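Local coordinates for protein ebony (Drosophila melanogaster, PDB 6DYM) that probably couples beta-alanine to biogenic amines such as dopamine, its C-terminal condensation domain, the part described here, being the one that forms the amide bond, at residues V7-E12 with V54-D59; E16-I21 with I47-W52; D59-V64 with T75-D80; F123-A128 with A138-M143. One frame throughout, in Å; residues are numbered along the deposited sequence.

Overall arrangement
From the N terminus, strand 4-8 leads into helices 14-25 and 41-58. Contact 1 brings the end of that strand and the loop after it against the end of helix 41-58, closing a long, mostly helical loop. Contact 2 nests inside this loop, packing the two helices together. Contact 3 follows in series, sharing Asp59 with contact 1, and closes the hairpin of strands 62-66 and 71-80. Contact 4 also follows in series and ties strand 119-127 to helix 133-153. Contacts 1, 3 and 4 all reach one mixed sheet: strand 62-66 lies beside 4-8, and 71-80 beside 119-127. Leu48 and Val17 join contact 2 to the hairpin of contact 3, and Ile21 joins it to Met124.

Contact 1 of 4, residues V7-E12 with V54-D59; sequences VPLRLE and VLVERD
Pro8 brings the CB edge of its ring to 4.0 Å from OD1 of Asp59, the residue with positive phi just past the helix end. Leu9 makes the largest apolar contribution from this segment, and Val56 is the residue that it and its neighbours meet. Leu9 CG lies anti to the backbone N (chi1 -150°), and the CD2 methyl reaches the helix, 3.8 Å from Leu55 CG and 3.9 Å from Val56 CG2. The carbonyl of Leu9 has CG1 of Val56 3.5 Å from its oxygen, and the same oxygen lies 2.8 Å from a water that also reaches Asp59 OD1, linking loop and helix end; Asp59 OD2 pairs with Lys154. Arg10 turns its side chain away to a salt bridge with Glu12, while its carbonyl oxygen sits 3.7 Å from Val56 CG2. Leu11 crosses Val56 at about a right angle, CD2 3.9 Å from Val56 CB. An alanine at Val56 would probably open a gap beside the CD2 methyls of Leu9 and Leu11 and leave the backbone of Leu9 and Arg10 without the methyls packed on it. This joins an outer strand to the second helix after it, consistent with the strand-helix-helix start of a GNAT-like acyltransferase fold.

Contact 2 of 4, residues E16-I21 with I47-W52; sequences EVIDII and ILNDIW
Leu48 is the main bump: its CD1 methyl enters a hollow on helix 14-25 walled by Ile21, Ile18 and Val17. Ile21 forms the closest wall, its CB 3.7 Å from Leu48 CD1 and its CG1 and CG2 almost as near. Ile18 slides past Leu48 in the opposite direction, with CG1 4.1 Å from Leu48 CD1. One turn on, the six-membered end of the Trp52 indole fits against Val17, whose CG1 is 3.8 Å from CZ3 and whose CG2 is 3.9 Å from CH2. With chi2 extended (169°), CD1 of Ile18 reaches the Asn49 amide, 3.3 Å from OD1; the two side chains cross at about a right angle. The hydrogen-bond partner of that oxygen is Arg14, from outside the two segments. An alanine at Ile18 would probably leave a gap beside Leu48 and strip the apolar cover from the Asn49 amide. The local axes approach to 10.8 Å and run roughly antiparallel, at 146°. The pair lies against the sheet, Val17 on Thr75, Leu48 on Leu77 and Ile21 on Met124, while Ile47 meets helix 93-111 through Leu93 and Phe97.

Contact 3 of 4, residues D59-V64 with T75-D80; sequences DLSFVV and TALNFD
The Phe62 ring takes the methyl of Ala76 over one face, in a CH-pi contact with CB 3.8 Å from the ring centroid and displaced toward the rim, close to CZ. At the ring's edge, in its plane, lies CG2 of Val64 from the same strand. A second flat group, the Asn78 amide, gives an almost straight bond (173°) from ND2 to Leu60 O, 2.9 Å away and in the amide plane. The ring of Phe79 meets that of Phe123 in the neighbouring strand. The backbones of the two segments are paired. Phe62 and Ala76 form an antiparallel hydrogen-bonded pair, Phe62 N to Ala76 O at 3.1 Å and Ala76 N to Phe62 O at 3.0 Å. Phe62 O is gripped twice, since Thr75 OG1 also donates to it, from the opposite face of the carbonyl plane. From Ser61 back to Leu60, side-chain and water bonds take the place of backbone pairs. Asn78 N donates to Ser61 OG at 2.9 Å, and one water accepts from Leu60 N, donates to Asn78 O and is hydrogen-bonded to Ser61 OG. Farther along, Leu60 CD1 packs 3.5 Å from Asp80 N. Phe62 and Val64 face helix 133-153, meeting Val147 and Met143, whereas Leu77 on the other face meets helix 41-58. This is an antiparallel beta hairpin inside a mixed sheet, consistent with the central sheet of GNAT-like acyltransferases.

Contact 4 of 4, residues F123-A128 with A138-M143; sequences FMMGTA and ACMHFM
Met125 and Met143 make a sulfur-rich contact between strand and helix in which no hydrogen bond crosses. The two thioethers slide past each other in opposite directions, Met125 CG 3.6 Å from Met143 CE and Met125 CE 4.0 Å from Met143 CB. Chi3 of -81° bends Met143 so that its CE methyl turns in over the strand, where it also lies 3.6 Å from Gly126 O and 3.7 Å from Thr127 CG2. That Thr127 methyl is a meeting point, with Cys139 SG 3.8 Å away on the helix turn before Met143. Chi1 of Thr127 (58°) places OG1 between the backbone N and the carbonyl carbon, leaving CG2 for the helix; the hydroxyl is hydrogen-bonded to Asn136. Met140 approaches the same methyl, but two conformers of its side chain make that contact doubtful. The strand and helix axes come within 9.2 Å and run at 148°. The other side of the strand is also covered, Met124 packing on Ile21 and Phe25 of helix 14-25. Midway along, strand 119-127 carries a classic beta bulge, Phe123 and Met124 both facing Leu77. Strand 119-127, helix 133-153 and strand 158-163 form a beta-alpha-beta unit. A bulged strand followed by such a helix is a feature of GNAT acyltransferases, where it lies beside the acyl-CoA site; a comparable role here is only inferred.

Contact 1 of 4, residues V7-E12 with V54-D59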
loop_
_atom_site.group_PDB
_atom_site.type_symbol
_atom_site.label_atom_id
_atom_site.label_comp_id
_atom_site.label_asym_id
_atom_site.label_seq_id
_atom_site.Cartn_x
_atom_site.Cartn_y
_atom_site.Cartn_z
ATOM N N VAL A 7 -15.406 -3.160 6.635
ATOM C CA VAL A 7 -16.199 -4.230 6.037
ATOM C C VAL A 7 -15.298 -5.060 5.128
ATOM O O VAL A 7 -14.574 -4.489 4.300
ATOM C CB VAL A 7 -17.396 -3.653 5.265
ATOM C CG1 VAL A 7 -18.030 -4.711 4.381
ATOM C CG2 VAL A 7 -18.416 -3.068 6.236
ATOM N N PRO A 8 -15.299 -6.392 5.243
ATOM C CA PRO A 8 -14.469 -7.205 4.343
ATOM C C PRO A 8 -14.782 -6.913 2.883
ATOM O O PRO A 8 -15.917 -6.607 2.510
ATOM C CB PRO A 8 -14.837 -8.646 4.717
ATOM C CG PRO A 8 -15.316 -8.559 6.120
ATOM C CD PRO A 8 -15.993 -7.216 6.249
ATOM N N LEU A 9 -13.740 -7.001 2.062
ATOM C CA LEU A 9 -13.854 -6.727 0.639
ATOM C C LEU A 9 -14.822 -7.701 -0.024
ATOM O O LEU A 9 -14.755 -8.913 0.202
ATOM C CB LEU A 9 -12.472 -6.832 -0.007
ATOM C CG LEU A 9 -12.178 -5.978 -1.235
ATOM C CD1 LEU A 9 -12.256 -4.503 -0.896
ATOM C CD2 LEU A 9 -10.811 -6.335 -1.786
ATOM N N ARG A 10 -15.725 -7.164 -0.844
ATOM C CA ARG A 10 -16.666 -7.953 -1.625
ATOM C C ARG A 10 -16.400 -7.750 -3.110
ATOM O O ARG A 10 -15.766 -6.774 -3.521
ATOM C CB ARG A 10 -18.118 -7.572 -1.318
ATOM C CG ARG A 10 -18.589 -7.921 0.074
ATOM C CD ARG A 10 -20.053 -7.550 0.248
ATOM N NE ARG A 10 -20.300 -6.877 1.521
ATOM C CZ ARG A 10 -20.766 -5.636 1.640
ATOM N NH1 ARG A 10 -21.044 -4.920 0.557
ATOM N NH2 ARG A 10 -20.960 -5.111 2.841
ATOM N N LEU A 11 -16.916 -8.679 -3.921
ATOM C CA LEU A 11 -16.683 -8.610 -5.362
ATOM C C LEU A 11 -17.243 -7.323 -5.959
ATOM O O LEU A 11 -16.635 -6.729 -6.856
ATOM C CB LEU A 11 -17.298 -9.831 -6.048
ATOM C CG LEU A 11 -16.476 -11.122 -6.032
ATOM C CD1 LEU A 11 -17.115 -12.171 -6.933
ATOM C CD2 LEU A 11 -15.035 -10.874 -6.447
ATOM N N GLU A 12 -18.390 -6.865 -5.462
ATOM C CA GLU A 12 -19.058 -5.695 -6.020
ATOM C C GLU A 12 -18.424 -4.373 -5.603
ATOM O O GLU A 12 -18.904 -3.316 -6.031
ATOM C CB GLU A 12 -20.537 -5.712 -5.627
ATOM C CG GLU A 12 -20.816 -5.269 -4.200
ATOM C CD GLU A 12 -21.134 -6.442 -3.291
ATOM O OE1 GLU A 12 -20.740 -7.582 -3.631
ATOM O OE2 GLU A 12 -21.779 -6.226 -2.241
ATOM N N VAL A 54 -8.767 -12.699 -6.798
ATOM C CA VAL A 54 -7.873 -13.243 -5.778
ATOM C C VAL A 54 -7.845 -12.344 -4.547
ATOM O O VAL A 54 -7.828 -12.824 -3.406
ATOM C CB VAL A 54 -6.462 -13.437 -6.363
ATOM C CG1 VAL A 54 -5.511 -13.976 -5.302
ATOM C CG2 VAL A 54 -6.521 -14.353 -7.570
ATOM N N LEU A 55 -7.847 -11.024 -4.759
ATOM C CA LEU A 55 -7.833 -10.085 -3.642
ATOM C C LEU A 55 -9.033 -10.296 -2.727
ATOM O O LEU A 55 -8.890 -10.340 -1.499
ATOM C CB LEU A 55 -7.803 -8.656 -4.181
ATOM C CG LEU A 55 -7.466 -7.499 -3.240
ATOM C CD1 LEU A 55 -6.084 -7.670 -2.631
ATOM C CD2 LEU A 55 -7.552 -6.192 -4.002
ATOM N N VAL A 56 -10.224 -10.453 -3.309
ATOM C CA VAL A 56 -11.422 -10.659 -2.499
ATOM C C VAL A 56 -11.395 -12.033 -1.834
ATOM O O VAL A 56 -11.792 -12.182 -0.671
ATOM C CB VAL A 56 -12.685 -10.468 -3.360
ATOM C CG1 VAL A 56 -13.933 -10.877 -2.591
ATOM C CG2 VAL A 56 -12.798 -9.026 -3.823
ATOM N N GLU A 57 -10.912 -13.056 -2.545
ATOM C CA GLU A 57 -11.011 -14.418 -2.023
ATOM C C GLU A 57 -10.034 -14.675 -0.876
ATOM O O GLU A 57 -10.346 -15.453 0.034
ATOM C CB GLU A 57 -10.801 -15.425 -3.156
ATOM C CG GLU A 57 -11.893 -15.351 -4.228
ATOM C CD GLU A 57 -12.286 -16.707 -4.789
ATOM O OE1 GLU A 57 -11.385 -17.471 -5.196
ATOM O OE2 GLU A 57 -13.500 -17.005 -4.827
ATOM N N ARG A 58 -8.860 -14.036 -0.885
ATOM C CA ARG A 58 -7.928 -14.209 0.227
ATOM C C ARG A 58 -8.481 -13.676 1.545
ATOM O O ARG A 58 -8.017 -14.100 2.609
ATOM C CB ARG A 58 -6.596 -13.532 -0.091
ATOM C CG ARG A 58 -5.883 -14.133 -1.284
ATOM C CD ARG A 58 -5.480 -15.571 -1.014
ATOM N NE ARG A 58 -4.683 -16.099 -2.115
ATOM C CZ ARG A 58 -4.586 -17.389 -2.421
ATOM N NH1 ARG A 58 -5.237 -18.296 -1.704
ATOM N NH2 ARG A 58 -3.833 -17.769 -3.445
ATOM N N ASP A 59 -9.448 -12.755 1.496
ATOM C CA ASP A 59 -10.171 -12.281 2.683
ATOM C C ASP A 59 -9.243 -11.617 3.703
ATOM O O ASP A 59 -9.373 -11.818 4.912
ATOM C CB ASP A 59 -10.967 -13.419 3.333
ATOM C CG ASP A 59 -12.058 -12.913 4.267
ATOM O OD1 ASP A 59 -12.725 -11.911 3.929
ATOM O OD2 ASP A 59 -12.248 -13.516 5.343
HETATM O O HOH W 1 -12.703 -10.219 1.626
#

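Contact 2 of 4, residues E16-I21 with I47-W52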
loop_
_atom_site.group_PDB
_atom_site.type_symbol
_atom_site.label_atom_id
_atom_site.label_comp_id
_atom_site.label_asym_id
_atom_site.label_seq_id
_atom_site.Cartn_x
_atom_site.Cartn_y
_atom_site.Cartn_z
ATOM N N GLU A 16 -15.706 1.036 -6.815
ATOM C CA GLU A 16 -15.472 1.975 -5.725
ATOM C C GLU A 16 -14.022 1.918 -5.258
ATOM O O GLU A 16 -13.399 2.958 -5.019
ATOM C CB GLU A 16 -16.435 1.688 -4.570
ATOM C CG GLU A 16 -17.893 2.016 -4.887
ATOM C CD GLU A 16 -18.876 1.319 -3.959
ATOM O OE1 GLU A 16 -19.177 0.125 -4.187
ATOM O OE2 GLU A 16 -19.356 1.967 -3.005
ATOM N N VAL A 17 -13.459 0.712 -5.148
ATOM C CA VAL A 17 -12.066 0.573 -4.734
ATOM C C VAL A 17 -11.131 1.136 -5.799
ATOM O O VAL A 17 -10.147 1.816 -5.484
ATOM C CB VAL A 17 -11.751 -0.902 -4.419
ATOM C CG1 VAL A 17 -10.242 -1.153 -4.426
ATOM C CG2 VAL A 17 -12.363 -1.298 -3.089
ATOM N N ILE A 18 -11.426 0.875 -7.073
ATOM C CA ILE A 18 -10.591 1.397 -8.152
ATOM C C ILE A 18 -10.588 2.919 -8.127
ATOM O O ILE A 18 -9.535 3.560 -8.234
ATOM C CB ILE A 18 -11.069 0.855 -9.511
ATOM C CG1 ILE A 18 -10.537 -0.560 -9.734
ATOM C CG2 ILE A 18 -10.633 1.782 -10.641
ATOM C CD1 ILE A 18 -11.177 -1.275 -10.914
ATOM N N ASP A 19 -11.771 3.519 -7.976
ATOM C CA ASP A 19 -11.866 4.974 -7.919
ATOM C C ASP A 19 -11.015 5.545 -6.793
ATOM O O ASP A 19 -10.319 6.550 -6.980
ATOM C CB ASP A 19 -13.326 5.395 -7.748
ATOM C CG ASP A 19 -14.176 5.044 -8.952
ATOM O OD1 ASP A 19 -13.595 4.832 -10.039
ATOM O OD2 ASP A 19 -15.418 4.976 -8.811
ATOM N N ILE A 20 -11.056 4.920 -5.615
ATOM C CA ILE A 20 -10.278 5.424 -4.488
ATOM C C ILE A 20 -8.784 5.300 -4.765
ATOM O O ILE A 20 -8.017 6.239 -4.526
ATOM C CB ILE A 20 -10.684 4.702 -3.190
ATOM C CG1 ILE A 20 -12.028 5.240 -2.696
ATOM C CG2 ILE A 20 -9.610 4.875 -2.109
ATOM C CD1 ILE A 20 -12.442 4.711 -1.350
ATOM N N ILE A 21 -8.349 4.149 -5.284
ATOM C CA ILE A 21 -6.923 3.931 -5.513
ATOM C C ILE A 21 -6.408 4.838 -6.623
ATOM O O ILE A 21 -5.335 5.442 -6.500
ATOM C CB ILE A 21 -6.652 2.447 -5.819
ATOM C CG1 ILE A 21 -6.873 1.589 -4.568
ATOM C CG2 ILE A 21 -5.243 2.261 -6.362
ATOM C CD1 ILE A 21 -5.961 1.947 -3.404
ATOM N N ILE A 47 -3.965 -3.147 -13.043
ATOM C CA ILE A 47 -3.383 -4.038 -12.041
ATOM C C ILE A 47 -4.463 -4.534 -11.083
ATOM O O ILE A 47 -4.533 -5.726 -10.760
ATOM C CB ILE A 47 -2.244 -3.327 -11.286
ATOM C CG1 ILE A 47 -1.004 -3.197 -12.177
ATOM C CG2 ILE A 47 -1.905 -4.068 -10.004
ATOM C CD1 ILE A 47 -0.042 -2.103 -11.738
ATOM N N LEU A 48 -5.325 -3.623 -10.621
ATOM C CA LEU A 48 -6.356 -4.002 -9.660
ATOM C C LEU A 48 -7.366 -4.964 -10.275
ATOM O O LEU A 48 -7.787 -5.929 -9.625
ATOM C CB LEU A 48 -7.062 -2.756 -9.131
ATOM C CG LEU A 48 -6.350 -2.042 -7.981
ATOM C CD1 LEU A 48 -7.125 -0.809 -7.540
ATOM C CD2 LEU A 48 -6.129 -2.994 -6.813
ATOM N N ASN A 49 -7.773 -4.714 -11.522
ATOM C CA ASN A 49 -8.699 -5.626 -12.186
ATOM C C ASN A 49 -8.076 -7.006 -12.363
ATOM O O ASN A 49 -8.763 -8.027 -12.240
ATOM C CB ASN A 49 -9.127 -5.048 -13.535
ATOM C CG ASN A 49 -10.171 -3.950 -13.396
ATOM O OD1 ASN A 49 -11.109 -4.062 -12.605
ATOM N ND2 ASN A 49 -10.017 -2.887 -14.177
ATOM N N ASP A 50 -6.769 -7.056 -12.629
ATOM C CA ASP A 50 -6.101 -8.338 -12.826
ATOM C C ASP A 50 -6.072 -9.175 -11.552
ATOM O O ASP A 50 -6.075 -10.408 -11.626
ATOM C CB ASP A 50 -4.678 -8.114 -13.337
ATOM C CG ASP A 50 -4.621 -7.948 -14.841
ATOM O OD1 ASP A 50 -5.687 -8.034 -15.487
ATOM O OD2 ASP A 50 -3.510 -7.735 -15.375
ATOM N N ILE A 51 -6.032 -8.535 -10.383
ATOM C CA ILE A 51 -5.919 -9.248 -9.114
ATOM C C ILE A 51 -7.221 -9.270 -8.335
ATOM O O ILE A 51 -7.260 -9.849 -7.240
ATOM C CB ILE A 51 -4.792 -8.658 -8.240
ATOM C CG1 ILE A 51 -5.151 -7.239 -7.791
ATOM C CG2 ILE A 51 -3.482 -8.656 -8.994
ATOM C CD1 ILE A 51 -4.216 -6.668 -6.731
ATOM N N TRP A 52 -8.297 -8.685 -8.868
ATOM C CA TRP A 52 -9.458 -8.380 -8.037
ATOM C C TRP A 52 -10.054 -9.633 -7.400
ATOM O O TRP A 52 -10.356 -9.647 -6.200
ATOM C CB TRP A 52 -10.526 -7.646 -8.844
ATOM C CG TRP A 52 -11.703 -7.350 -7.985
ATOM C CD1 TRP A 52 -12.930 -7.944 -8.035
ATOM C CD2 TRP A 52 -11.750 -6.422 -6.897
ATOM N NE1 TRP A 52 -13.745 -7.426 -7.056
ATOM C CE2 TRP A 52 -13.041 -6.490 -6.344
ATOM C CE3 TRP A 52 -10.824 -5.530 -6.347
ATOM C CZ2 TRP A 52 -13.433 -5.701 -5.267
ATOM C CZ3 TRP A 52 -11.213 -4.748 -5.274
ATOM C CH2 TRP A 52 -12.506 -4.835 -4.749
#

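Contact 3 of 4, residues D59-V64 with T75-D80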
loop_
_atom_site.group_PDB
_atom_site.type_symbol
_atom_site.label_atom_id
_atom_site.label_comp_id
_atom_site.label_asym_id
_atom_site.label_seq_id
_atom_site.Cartn_x
_atom_site.Cartn_y
_atom_site.Cartn_z
ATOM N N ASP A 59 -9.448 -12.755 1.496
ATOM C CA ASP A 59 -10.171 -12.281 2.683
ATOM C C ASP A 59 -9.243 -11.617 3.703
ATOM O O ASP A 59 -9.373 -11.818 4.912
ATOM C CB ASP A 59 -10.967 -13.419 3.333
ATOM C CG ASP A 59 -12.058 -12.913 4.267
ATOM O OD1 ASP A 59 -12.725 -11.911 3.929
ATOM O OD2 ASP A 59 -12.248 -13.516 5.343
ATOM N N LEU A 60 -8.302 -10.807 3.219
ATOM C CA LEU A 60 -7.414 -10.051 4.093
ATOM C C LEU A 60 -7.568 -8.547 3.929
ATOM O O LEU A 60 -6.952 -7.789 4.689
ATOM C CB LEU A 60 -5.950 -10.440 3.845
ATOM C CG LEU A 60 -5.573 -11.910 4.047
ATOM C CD1 LEU A 60 -4.145 -12.151 3.579
ATOM C CD2 LEU A 60 -5.739 -12.320 5.503
ATOM N N SER A 61 -8.370 -8.095 2.969
ATOM C CA SER A 61 -8.545 -6.685 2.670
ATOM C C SER A 61 -9.925 -6.228 3.122
ATOM O O SER A 61 -10.811 -7.041 3.398
ATOM C CB SER A 61 -8.356 -6.424 1.174
ATOM O OG SER A 61 -7.152 -7.015 0.709
ATOM N N PHE A 62 -10.102 -4.910 3.203
ATOM C CA PHE A 62 -11.374 -4.365 3.658
ATOM C C PHE A 62 -11.577 -2.969 3.090
ATOM O O PHE A 62 -10.646 -2.339 2.583
ATOM C CB PHE A 62 -11.471 -4.347 5.195
ATOM C CG PHE A 62 -10.396 -3.533 5.884
ATOM C CD1 PHE A 62 -10.538 -2.161 6.046
ATOM C CD2 PHE A 62 -9.267 -4.147 6.403
ATOM C CE1 PHE A 62 -9.563 -1.418 6.686
ATOM C CE2 PHE A 62 -8.291 -3.412 7.048
ATOM C CZ PHE A 62 -8.441 -2.042 7.192
ATOM N N VAL A 63 -12.822 -2.506 3.165
ATOM C CA VAL A 63 -13.179 -1.130 2.858
ATOM C C VAL A 63 -13.669 -0.469 4.142
ATOM O O VAL A 63 -14.090 -1.131 5.096
ATOM C CB VAL A 63 -14.251 -1.035 1.748
ATOM C CG1 VAL A 63 -13.689 -1.486 0.412
ATOM C CG2 VAL A 63 -15.476 -1.870 2.117
ATOM N N VAL A 64 -13.612 0.858 4.166
ATOM C CA VAL A 64 -14.079 1.636 5.307
ATOM C C VAL A 64 -15.298 2.431 4.867
ATOM O O VAL A 64 -15.227 3.212 3.910
ATOM C CB VAL A 64 -12.988 2.565 5.858
ATOM C CG1 VAL A 64 -13.554 3.435 6.978
ATOM C CG2 VAL A 64 -11.816 1.750 6.360
ATOM N N THR A 75 -9.825 2.332 1.806
ATOM C CA THR A 75 -9.653 0.903 1.599
ATOM C C THR A 75 -8.222 0.497 1.933
ATOM O O THR A 75 -7.276 1.265 1.734
ATOM C CB THR A 75 -10.015 0.484 0.163
ATOM O OG1 THR A 75 -10.062 -0.946 0.086
ATOM C CG2 THR A 75 -8.992 1.007 -0.850
ATOM N N ALA A 76 -8.088 -0.720 2.452
ATOM C CA ALA A 76 -6.796 -1.307 2.794
ATOM C C ALA A 76 -6.703 -2.662 2.106
ATOM O O ALA A 76 -7.469 -3.577 2.429
ATOM C CB ALA A 76 -6.634 -1.450 4.306
ATOM N N LEU A 77 -5.779 -2.787 1.159
ATOM C CA LEU A 77 -5.587 -4.014 0.394
ATOM C C LEU A 77 -4.356 -4.740 0.925
ATOM O O LEU A 77 -3.265 -4.162 0.974
ATOM C CB LEU A 77 -5.435 -3.703 -1.096
ATOM C CG LEU A 77 -6.501 -2.767 -1.672
ATOM C CD1 LEU A 77 -6.352 -2.638 -3.180
ATOM C CD2 LEU A 77 -7.898 -3.258 -1.308
ATOM N N ASN A 78 -4.536 -5.997 1.329
ATOM C CA ASN A 78 -3.494 -6.771 1.982
ATOM C C ASN A 78 -3.389 -8.147 1.351
ATOM O O ASN A 78 -4.382 -8.711 0.883
ATOM C CB ASN A 78 -3.772 -6.929 3.474
ATOM C CG ASN A 78 -4.025 -5.611 4.147
ATOM O OD1 ASN A 78 -3.188 -4.717 4.088
ATOM N ND2 ASN A 78 -5.190 -5.468 4.777
ATOM N N PHE A 79 -2.169 -8.683 1.367
ATOM C CA PHE A 79 -1.878 -10.049 0.963
ATOM C C PHE A 79 -0.933 -10.676 1.978
ATOM O O PHE A 79 -0.193 -9.984 2.681
ATOM C CB PHE A 79 -1.208 -10.124 -0.413
ATOM C CG PHE A 79 -2.157 -10.074 -1.569
ATOM C CD1 PHE A 79 -3.101 -11.070 -1.754
ATOM C CD2 PHE A 79 -2.074 -9.053 -2.500
ATOM C CE1 PHE A 79 -3.959 -11.031 -2.828
ATOM C CE2 PHE A 79 -2.931 -9.009 -3.578
ATOM C CZ PHE A 79 -3.871 -10.000 -3.743
ATOM N N ASP A 80 -0.971 -11.999 2.050
ATOM C CA ASP A 80 0.144 -12.739 2.616
ATOM C C ASP A 80 1.377 -12.470 1.763
ATOM O O ASP A 80 1.377 -12.752 0.561
ATOM C CB ASP A 80 -0.189 -14.231 2.652
ATOM C CG ASP A 80 0.877 -15.067 3.355
ATOM O OD1 ASP A 80 2.062 -14.673 3.376
ATOM O OD2 ASP A 80 0.523 -16.137 3.887
HETATM O O HOH W 2 -7.084 -9.704 0.426
#

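Contact 4 of 4, residues F123-A128 with A138-M143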
loop_
_atom_site.group_PDB
_atom_site.type_symbol
_atom_site.label_atom_id
_atom_site.label_comp_id
_atom_site.label_asym_id
_atom_site.label_seq_id
_atom_site.Cartn_x
_atom_site.Cartn_y
_atom_site.Cartn_z
ATOM N N PHE A 123 -0.180 -3.648 1.198
ATOM C CA PHE A 123 0.418 -3.234 -0.060
ATOM C C PHE A 123 -0.267 -2.037 -0.704
ATOM O O PHE A 123 0.388 -1.322 -1.466
ATOM C CB PHE A 123 0.497 -4.427 -1.029
ATOM C CG PHE A 123 -0.757 -4.696 -1.807
ATOM C CD1 PHE A 123 -0.914 -4.196 -3.089
ATOM C CD2 PHE A 123 -1.746 -5.506 -1.287
ATOM C CE1 PHE A 123 -2.057 -4.455 -3.823
ATOM C CE2 PHE A 123 -2.894 -5.777 -2.019
ATOM C CZ PHE A 123 -3.048 -5.246 -3.287
ATOM N N MET A 124 -1.536 -1.767 -0.393
ATOM C CA MET A 124 -2.173 -0.524 -0.810
ATOM C C MET A 124 -3.095 -0.020 0.289
ATOM O O MET A 124 -3.792 -0.803 0.942
ATOM C CB MET A 124 -2.971 -0.678 -2.117
ATOM C CG MET A 124 -2.128 -1.036 -3.330
ATOM S SD MET A 124 -2.928 -0.713 -4.915
ATOM C CE MET A 124 -1.699 -1.351 -6.051
ATOM N N MET A 125 -3.075 1.295 0.490
ATOM C CA MET A 125 -4.002 1.993 1.371
ATOM C C MET A 125 -4.392 3.290 0.683
ATOM O O MET A 125 -3.523 3.992 0.155
ATOM C CB MET A 125 -3.367 2.281 2.736
ATOM C CG MET A 125 -4.322 2.191 3.911
ATOM S SD MET A 125 -3.488 2.345 5.509
ATOM C CE MET A 125 -3.575 0.671 6.139
ATOM N N GLY A 126 -5.678 3.602 0.669
ATOM C CA GLY A 126 -6.147 4.810 0.009
ATOM C C GLY A 126 -7.400 5.338 0.668
ATOM O O GLY A 126 -8.148 4.594 1.310
ATOM N N THR A 127 -7.623 6.642 0.513
ATOM C CA THR A 127 -8.818 7.310 1.010
ATOM C C THR A 127 -9.451 8.104 -0.121
ATOM O O THR A 127 -8.765 8.528 -1.055
ATOM C CB THR A 127 -8.506 8.263 2.163
ATOM O OG1 THR A 127 -7.544 9.226 1.717
ATOM C CG2 THR A 127 -7.962 7.512 3.365
ATOM N N ALA A 128 -10.760 8.324 -0.012
ATOM C CA ALA A 128 -11.502 9.021 -1.055
ATOM C C ALA A 128 -10.995 10.452 -1.233
ATOM O O ALA A 128 -10.532 11.098 -0.289
ATOM C CB ALA A 128 -12.996 9.026 -0.728
ATOM N N ALA A 138 -8.377 10.890 10.254
ATOM C CA ALA A 138 -9.214 9.951 10.994
ATOM C C ALA A 138 -9.301 8.606 10.279
ATOM O O ALA A 138 -9.191 7.550 10.911
ATOM C CB ALA A 138 -10.611 10.537 11.204
ATOM N N CYS A 139 -9.498 8.625 8.958
ATOM C CA CYS A 139 -9.609 7.373 8.218
ATOM C C CYS A 139 -8.296 6.594 8.253
ATOM O O CYS A 139 -8.300 5.371 8.437
ATOM C CB CYS A 139 -10.046 7.651 6.778
ATOM S SG CYS A 139 -10.572 6.181 5.856
ATOM N N MET A 140 -7.161 7.287 8.111
ATOM C CA MET A 140 -5.870 6.605 8.165
ATOM C C MET A 140 -5.651 5.943 9.520
ATOM O O MET A 140 -5.232 4.780 9.591
ATOM C CB MET A 140 -4.740 7.590 7.858
ATOM C CG MET A 140 -4.703 8.063 6.411
ATOM S SD MET A 140 -4.409 6.717 5.241
ATOM C CE MET A 140 -2.623 6.581 5.335
ATOM N N HIS A 141 -5.925 6.672 10.611
ATOM C CA HIS A 141 -5.821 6.077 11.943
ATOM C C HIS A 141 -6.722 4.851 12.060
ATOM O O HIS A 141 -6.333 3.832 12.644
ATOM C CB HIS A 141 -6.188 7.106 13.022
ATOM C CG HIS A 141 -5.059 8.016 13.421
ATOM N ND1 HIS A 141 -3.940 7.571 14.090
ATOM C CD2 HIS A 141 -4.891 9.350 13.258
ATOM C CE1 HIS A 141 -3.124 8.588 14.310
ATOM N NE2 HIS A 141 -3.678 9.679 13.813
ATOM N N PHE A 142 -7.930 4.930 11.498
ATOM C CA PHE A 142 -8.882 3.828 11.598
ATOM C C PHE A 142 -8.394 2.604 10.830
ATOM O O PHE A 142 -8.447 1.477 11.334
ATOM C CB PHE A 142 -10.248 4.287 11.083
ATOM C CG PHE A 142 -11.340 3.267 11.242
ATOM C CD1 PHE A 142 -12.030 3.147 12.439
ATOM C CD2 PHE A 142 -11.694 2.443 10.186
ATOM C CE1 PHE A 142 -13.043 2.212 12.582
ATOM C CE2 PHE A 142 -12.707 1.506 10.322
ATOM C CZ PHE A 142 -13.382 1.389 11.519
ATOM N N MET A 143 -7.924 2.802 9.599
ATOM C CA MET A 143 -7.426 1.674 8.816
ATOM C C MET A 143 -6.162 1.089 9.431
ATOM O O MET A 143 -5.960 -0.129 9.410
ATOM C CB MET A 143 -7.145 2.108 7.384
ATOM C CG MET A 143 -8.359 2.629 6.660
ATOM S SD MET A 143 -8.071 2.687 4.897
ATOM C CE MET A 143 -7.157 4.211 4.733
#